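Rhusiopathiae surface protein B (Erysipelothrix rhusiopathiae, PDB 3V10) is a cell-wall-anchored surface adhesin that probably binds collagen, represented here by its collagen-binding region of two Ig-like domains. Local coordinates at residues Ser163-Trp168 with Lys298-Thr303; Tyr167-Thr172 with Trp183-Asn188. All blocks are in the same frame, centred on the assembly; numbering follows the deposited sequence.

Interaction 1. Residues Ser163-Trp168 with Lys298-Thr303; sequences SPIFYW and KHYTDT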
loop_
_atom_site.group_PDB
_atom_site.type_symbol
_atom_site.label_atom_id
_atom_site.label_comp_id
_atom_site.label_asym_id
_atom_site.label_seq_id
_atom_site.Cartn_x
_atom_site.Cartn_y
_atom_site.Cartn_z
ATOM N N SER A 163 -14.761 -19.387 0.877
ATOM C CA SER A 163 -14.972 -18.739 2.167
ATOM C C SER A 163 -16.426 -18.782 2.619
ATOM O O SER A 163 -17.345 -18.708 1.800
ATOM C CB SER A 163 -14.519 -17.281 2.114
ATOM O OG SER A 163 -14.937 -16.582 3.278
ATOM N N PRO A 164 -16.650 -18.921 3.934
ATOM C CA PRO A 164 -17.989 -18.973 4.526
ATOM C C PRO A 164 -18.470 -17.586 4.973
ATOM O O PRO A 164 -19.641 -17.404 5.320
ATOM C CB PRO A 164 -17.794 -19.924 5.697
ATOM C CG PRO A 164 -16.435 -19.526 6.184
ATOM C CD PRO A 164 -15.640 -19.402 4.899
ATOM N N ILE A 165 -17.561 -16.611 4.959
ATOM C CA ILE A 165 -17.891 -15.243 5.362
ATOM C C ILE A 165 -18.739 -14.576 4.287
ATOM O O ILE A 165 -18.299 -14.406 3.150
ATOM C CB ILE A 165 -16.615 -14.401 5.593
ATOM C CG1 ILE A 165 -15.741 -15.069 6.657
ATOM C CG2 ILE A 165 -16.986 -12.984 6.032
ATOM C CD1 ILE A 165 -16.458 -15.322 7.969
ATOM N N PHE A 166 -19.950 -14.179 4.658
ATOM C CA PHE A 166 -20.855 -13.560 3.705
ATOM C C PHE A 166 -20.372 -12.253 3.103
ATOM O O PHE A 166 -20.569 -12.015 1.916
ATOM C CB PHE A 166 -22.228 -13.340 4.335
ATOM C CG PHE A 166 -23.247 -12.818 3.369
ATOM C CD1 PHE A 166 -23.393 -11.452 3.155
ATOM C CD2 PHE A 166 -24.046 -13.699 2.645
ATOM C CE1 PHE A 166 -24.321 -10.972 2.235
ATOM C CE2 PHE A 166 -24.975 -13.229 1.723
ATOM C CZ PHE A 166 -25.113 -11.862 1.516
ATOM N N TYR A 167 -19.756 -11.399 3.910
ATOM C CA TYR A 167 -19.283 -10.118 3.392
ATOM C C TYR A 167 -18.052 -9.579 4.090
ATOM O O TYR A 167 -17.954 -9.599 5.316
ATOM C CB TYR A 167 -20.393 -9.061 3.490
ATOM C CG TYR A 167 -19.930 -7.644 3.162
ATOM C CD1 TYR A 167 -19.578 -7.294 1.865
ATOM C CD2 TYR A 167 -19.805 -6.678 4.162
ATOM C CE1 TYR A 167 -19.109 -6.015 1.562
ATOM C CE2 TYR A 167 -19.336 -5.395 3.879
ATOM C CZ TYR A 167 -18.988 -5.073 2.569
ATOM O OH TYR A 167 -18.515 -3.823 2.257
ATOM N N TRP A 168 -17.104 -9.097 3.297
ATOM C CA TRP A 168 -15.912 -8.474 3.849
ATOM C C TRP A 168 -15.308 -7.598 2.765
ATOM O O TRP A 168 -15.515 -7.828 1.574
ATOM C CB TRP A 168 -14.907 -9.517 4.356
ATOM C CG TRP A 168 -14.066 -10.149 3.306
ATOM C CD1 TRP A 168 -12.867 -9.695 2.828
ATOM C CD2 TRP A 168 -14.343 -11.364 2.611
ATOM N NE1 TRP A 168 -12.379 -10.562 1.877
ATOM C CE2 TRP A 168 -13.267 -11.594 1.724
ATOM C CE3 TRP A 168 -15.398 -12.285 2.650
ATOM C CZ2 TRP A 168 -13.216 -12.710 0.881
ATOM C CZ3 TRP A 168 -15.345 -13.400 1.810
ATOM C CH2 TRP A 168 -14.261 -13.599 0.940
ATOM N N LYS A 298 -17.027 -5.025 12.380
ATOM C CA LYS A 298 -16.352 -3.974 11.634
ATOM C C LYS A 298 -15.017 -4.449 11.069
ATOM O O LYS A 298 -14.531 -3.890 10.080
ATOM C CB LYS A 298 -16.092 -2.749 12.516
ATOM C CG LYS A 298 -17.324 -2.039 13.039
ATOM C CD LYS A 298 -16.922 -0.692 13.631
ATOM C CE LYS A 298 -17.914 -0.209 14.666
ATOM N NZ LYS A 298 -17.815 -0.997 15.931
ATOM N N HIS A 299 -14.402 -5.460 11.679
ATOM C CA HIS A 299 -13.121 -5.904 11.140
ATOM C C HIS A 299 -13.309 -6.476 9.740
ATOM O O HIS A 299 -12.362 -6.538 8.954
ATOM C CB HIS A 299 -12.393 -6.886 12.090
ATOM C CG HIS A 299 -13.123 -8.165 12.364
ATOM N ND1 HIS A 299 -13.275 -9.158 11.419
ATOM C CD2 HIS A 299 -13.684 -8.641 13.501
ATOM C CE1 HIS A 299 -13.897 -10.188 11.962
ATOM N NE2 HIS A 299 -14.157 -9.901 13.225
ATOM N N TYR A 300 -14.544 -6.855 9.417
ATOM C CA TYR A 300 -14.870 -7.374 8.090
ATOM C C TYR A 300 -15.336 -6.263 7.147
ATOM O O TYR A 300 -14.962 -6.239 5.974
ATOM C CB TYR A 300 -16.006 -8.396 8.146
ATOM C CG TYR A 300 -15.655 -9.742 8.707
ATOM C CD1 TYR A 300 -14.460 -10.372 8.368
ATOM C CD2 TYR A 300 -16.550 -10.420 9.529
ATOM C CE1 TYR A 300 -14.163 -11.651 8.833
ATOM C CE2 TYR A 300 -16.267 -11.700 10.000
ATOM C CZ TYR A 300 -15.073 -12.308 9.646
ATOM O OH TYR A 300 -14.789 -13.575 10.105
ATOM N N THR A 301 -16.160 -5.354 7.664
ATOM C CA THR A 301 -16.727 -4.277 6.845
ATOM C C THR A 301 -15.901 -3.008 6.678
ATOM O O THR A 301 -16.177 -2.206 5.782
ATOM C CB THR A 301 -18.106 -3.864 7.382
ATOM O OG1 THR A 301 -17.948 -3.144 8.612
ATOM C CG2 THR A 301 -18.959 -5.106 7.642
ATOM N N ASP A 302 -14.901 -2.819 7.536
ATOM C CA ASP A 302 -14.052 -1.625 7.477
ATOM C C ASP A 302 -12.589 -2.003 7.307
ATOM O O ASP A 302 -12.146 -3.033 7.813
ATOM C CB ASP A 302 -14.131 -0.811 8.777
ATOM C CG ASP A 302 -15.538 -0.418 9.160
ATOM O OD1 ASP A 302 -16.475 -0.589 8.354
ATOM O OD2 ASP A 302 -15.696 0.078 10.299
ATOM N N THR A 303 -11.833 -1.157 6.615
ATOM C CA THR A 303 -10.414 -1.418 6.454
ATOM C C THR A 303 -9.679 -0.130 6.097
ATOM O O THR A 303 -10.281 0.943 6.033
ATOM C CB THR A 303 -10.156 -2.505 5.393
ATOM O OG1 THR A 303 -8.831 -3.021 5.561
ATOM C CG2 THR A 303 -10.287 -1.941 3.995
#
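With CG anti to its carbonyl carbon (chi1 -74°), Tyr300 leans from the short helix 298-301 toward Ile165, whose CG2 stands anti to the backbone N. The two side chains cross at about a right angle, and CG2 of Ile165 sits over the middle of the Tyr300 ring, 4.0 Å from its centroid and only 6° off the normal, a CH-pi contact. The other branch of Ile165 reaches the phenol end, its CD1 lying 3.2 Å from Tyr300 OH. On the opposite face of the same ring rests CE1 of His299, so the ring has a neighbour over each face. This helical turn packs against strand 167-173, an outermost strand of a five-stranded antiparallel sheet in the collagen-binding region, which has the DEv-IgG fold. There Trp168 CA approaches Tyr300 O at 3.2 Å in a CA-H...O contact, and the same carbonyl accepts a backbone bond from Lys169. Trp168 CB also packs on Tyr300 CB, 4.1 Å away. On the buried side, CG2 of Thr301 meets the edge of the Tyr167 ring, 3.8 Å from CE2, while Ser281 of strand 276-286 bonds both Tyr167 OH and Thr301 O.

Interaction 2. Residues Tyr167-Thr172 with Trp183-Asn188; sequences YWKTGT and WWLNIN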
loop_
_atom_site.group_PDB
_atom_site.type_symbol
_atom_site.label_atom_id
_atom_site.label_comp_id
_atom_site.label_asym_id
_atom_site.label_seq_id
_atom_site.Cartn_x
_atom_site.Cartn_y
_atom_site.Cartn_z
ATOM N N TYR A 167 -19.756 -11.399 3.910
ATOM C CA TYR A 167 -19.283 -10.118 3.392
ATOM C C TYR A 167 -18.052 -9.579 4.090
ATOM O O TYR A 167 -17.954 -9.599 5.316
ATOM C CB TYR A 167 -20.393 -9.061 3.490
ATOM C CG TYR A 167 -19.930 -7.644 3.162
ATOM C CD1 TYR A 167 -19.578 -7.294 1.865
ATOM C CD2 TYR A 167 -19.805 -6.678 4.162
ATOM C CE1 TYR A 167 -19.109 -6.015 1.562
ATOM C CE2 TYR A 167 -19.336 -5.395 3.879
ATOM C CZ TYR A 167 -18.988 -5.073 2.569
ATOM O OH TYR A 167 -18.515 -3.823 2.257
ATOM N N TRP A 168 -17.104 -9.097 3.297
ATOM C CA TRP A 168 -15.912 -8.474 3.849
ATOM C C TRP A 168 -15.308 -7.598 2.765
ATOM O O TRP A 168 -15.515 -7.828 1.574
ATOM C CB TRP A 168 -14.907 -9.517 4.356
ATOM C CG TRP A 168 -14.066 -10.149 3.306
ATOM C CD1 TRP A 168 -12.867 -9.695 2.828
ATOM C CD2 TRP A 168 -14.343 -11.364 2.611
ATOM N NE1 TRP A 168 -12.379 -10.562 1.877
ATOM C CE2 TRP A 168 -13.267 -11.594 1.724
ATOM C CE3 TRP A 168 -15.398 -12.285 2.650
ATOM C CZ2 TRP A 168 -13.216 -12.710 0.881
ATOM C CZ3 TRP A 168 -15.345 -13.400 1.810
ATOM C CH2 TRP A 168 -14.261 -13.599 0.940
ATOM N N LYS A 169 -14.589 -6.572 3.192
ATOM C CA LYS A 169 -13.965 -5.646 2.268
ATOM C C LYS A 169 -12.460 -5.600 2.508
ATOM O O LYS A 169 -11.994 -5.789 3.627
ATOM C CB LYS A 169 -14.570 -4.256 2.460
ATOM C CG LYS A 169 -14.331 -3.678 3.831
ATOM C CD LYS A 169 -13.224 -2.657 3.784
ATOM C CE LYS A 169 -13.708 -1.357 3.172
ATOM N NZ LYS A 169 -14.285 -1.538 1.816
ATOM N N THR A 170 -11.704 -5.356 1.445
ATOM C CA THR A 170 -10.253 -5.282 1.552
ATOM C C THR A 170 -9.746 -4.146 0.683
ATOM O O THR A 170 -10.473 -3.625 -0.162
ATOM C CB THR A 170 -9.575 -6.588 1.086
ATOM O OG1 THR A 170 -9.730 -6.728 -0.331
ATOM C CG2 THR A 170 -10.191 -7.786 1.777
ATOM N N GLY A 171 -8.497 -3.763 0.894
ATOM C CA GLY A 171 -7.933 -2.682 0.110
ATOM C C GLY A 171 -6.428 -2.649 0.222
ATOM O O GLY A 171 -5.851 -3.174 1.176
ATOM N N THR A 172 -5.788 -2.039 -0.766
ATOM C CA THR A 172 -4.341 -1.921 -0.755
ATOM C C THR A 172 -3.927 -0.831 -1.728
ATOM O O THR A 172 -4.759 -0.285 -2.464
ATOM C CB THR A 172 -3.656 -3.261 -1.130
ATOM O OG1 THR A 172 -2.244 -3.150 -0.898
ATOM C CG2 THR A 172 -3.909 -3.622 -2.595
ATOM N N TRP A 183 -9.697 -1.364 -4.188
ATOM C CA TRP A 183 -10.585 -1.917 -3.170
ATOM C C TRP A 183 -11.480 -3.040 -3.671
ATOM O O TRP A 183 -11.795 -3.117 -4.858
ATOM C CB TRP A 183 -11.446 -0.804 -2.570
ATOM C CG TRP A 183 -10.647 0.379 -2.132
ATOM C CD1 TRP A 183 -10.189 1.391 -2.921
ATOM C CD2 TRP A 183 -10.159 0.647 -0.812
ATOM N NE1 TRP A 183 -9.445 2.273 -2.181
ATOM C CE2 TRP A 183 -9.407 1.840 -0.882
ATOM C CE3 TRP A 183 -10.279 -0.005 0.421
ATOM C CZ2 TRP A 183 -8.780 2.399 0.238
ATOM C CZ3 TRP A 183 -9.655 0.552 1.535
ATOM C CH2 TRP A 183 -8.915 1.739 1.436
ATOM N N TRP A 184 -11.896 -3.900 -2.742
ATOM C CA TRP A 184 -12.745 -5.050 -3.044
ATOM C C TRP A 184 -13.890 -5.212 -2.056
ATOM O O TRP A 184 -13.656 -5.263 -0.853
ATOM C CB TRP A 184 -11.934 -6.352 -2.974
ATOM C CG TRP A 184 -10.930 -6.552 -4.053
ATOM C CD1 TRP A 184 -11.089 -7.287 -5.191
ATOM C CD2 TRP A 184 -9.602 -6.019 -4.100
ATOM N NE1 TRP A 184 -9.945 -7.248 -5.943
ATOM C CE2 TRP A 184 -9.014 -6.476 -5.298
ATOM C CE3 TRP A 184 -8.853 -5.199 -3.246
ATOM C CZ2 TRP A 184 -7.705 -6.140 -5.668
ATOM C CZ3 TRP A 184 -7.551 -4.862 -3.612
ATOM C CH2 TRP A 184 -6.994 -5.335 -4.816
ATOM N N LEU A 185 -15.118 -5.292 -2.562
ATOM C CA LEU A 185 -16.280 -5.544 -1.712
ATOM C C LEU A 185 -16.699 -6.970 -2.094
ATOM O O LEU A 185 -17.191 -7.206 -3.195
ATOM C CB LEU A 185 -17.427 -4.568 -2.014
ATOM C CG LEU A 185 -17.144 -3.066 -1.965
ATOM C CD1 LEU A 185 -18.465 -2.302 -2.131
ATOM C CD2 LEU A 185 -16.477 -2.694 -0.656
ATOM N N ASN A 186 -16.485 -7.922 -1.194
ATOM C CA ASN A 186 -16.823 -9.320 -1.468
ATOM C C ASN A 186 -18.195 -9.663 -0.904
ATOM O O ASN A 186 -18.335 -9.910 0.291
ATOM C CB ASN A 186 -15.747 -10.214 -0.855
ATOM C CG ASN A 186 -14.353 -9.810 -1.296
ATOM O OD1 ASN A 186 -13.917 -10.152 -2.394
ATOM N ND2 ASN A 186 -13.659 -9.058 -0.454
ATOM N N ILE A 187 -19.195 -9.700 -1.780
ATOM C CA ILE A 187 -20.571 -9.959 -1.379
ATOM C C ILE A 187 -21.074 -11.359 -1.687
ATOM O O ILE A 187 -21.077 -11.801 -2.834
ATOM C CB ILE A 187 -21.524 -8.947 -2.045
ATOM C CG1 ILE A 187 -20.988 -7.530 -1.827
ATOM C CG2 ILE A 187 -22.929 -9.085 -1.466
ATOM C CD1 ILE A 187 -21.743 -6.456 -2.590
ATOM N N ASN A 188 -21.510 -12.039 -0.637
ATOM C CA ASN A 188 -22.037 -13.388 -0.740
ATOM C C ASN A 188 -21.067 -14.418 -1.302
ATOM O O ASN A 188 -21.359 -15.081 -2.302
ATOM C CB ASN A 188 -23.328 -13.393 -1.565
ATOM C CG ASN A 188 -24.155 -14.635 -1.322
ATOM O OD1 ASN A 188 -23.785 -15.475 -0.502
ATOM N ND2 ASN A 188 -25.276 -14.760 -2.023
HETATM O O HOH W 1 -10.835 -9.133 -1.222
#
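Asn186 lays its side chain against the indole of Trp168, the two planes 25° apart. Trp168 CG falls between its own backbone N and carbonyl carbon (chi1 80°), a rotation that places CG so that the indole lies over the Asn186 side chain. CB of Asn186 lies over the six-membered ring, 3.8 Å from its centroid, whereas ND2 rests 3.0 Å above the indole plane, displaced toward the rim on the pyrrole side. ND2 also donates to Trp168 O, at 3.0 Å and from 49° out of the carbonyl plane; the backbone N of Asn186 reaches the same oxygen at 2.9 Å, nearly along the C=O axis. Trp168 N returns only a weak bond, to Asn186 O. A water accepts from ND2 and bonds Thr170 OG1, a hydroxyl that lies 3.4 Å from Trp184 CE3. These side chains share one face of an antiparallel hairpin, in which Trp168-Asn186 and Thr170-Trp184 are hydrogen-bonded pairs. On the other face Tyr167, Lys169, Leu185 and Ile187 run side by side: Leu185 CD2 touches Lys169 NZ at 3.5 Å, and Ile187 CG1 packs by Tyr167 CD1. The bent Lys169 chain ends in a long, weak ion pair with Asp202. At Gly171 the absence of a side chain lets CA come within 3.6 Å of Trp183 CE3. Two donors of Asn186 thus grip Trp168 O, while the ND2 bonds to that oxygen and to the water set the amide's rotation. It lies on the indole by stacking and the CB CH-pi contact, not by an N-H...pi bond, and the donors ND2 and Trp168 NE1 are unbonded neighbours.

How the interactions relate
The two contacts lie about 7 Å apart, centre to centre, and share Tyr167 and Trp168 at the start of strand 167-173. Along the chain, interaction 2 closes a local hairpin with strand 180-187, whereas interaction 1 brings back the distant segment 298-303 some 130 residues later. Because 167-173 is an outermost strand of the five-stranded sheet, its neighbours differ on its two sides: strand 180-187 along one, the helical turn 298-301 along the other. A probable backbone bond, Asn188 N to Phe166 O, also ties the contacts together. Beyond this sheet border the chain runs on to strand 311-315, which pairs with strands 71-77 and 112-123 of the other domain's sheet, consistent with the latch of the collagen hug.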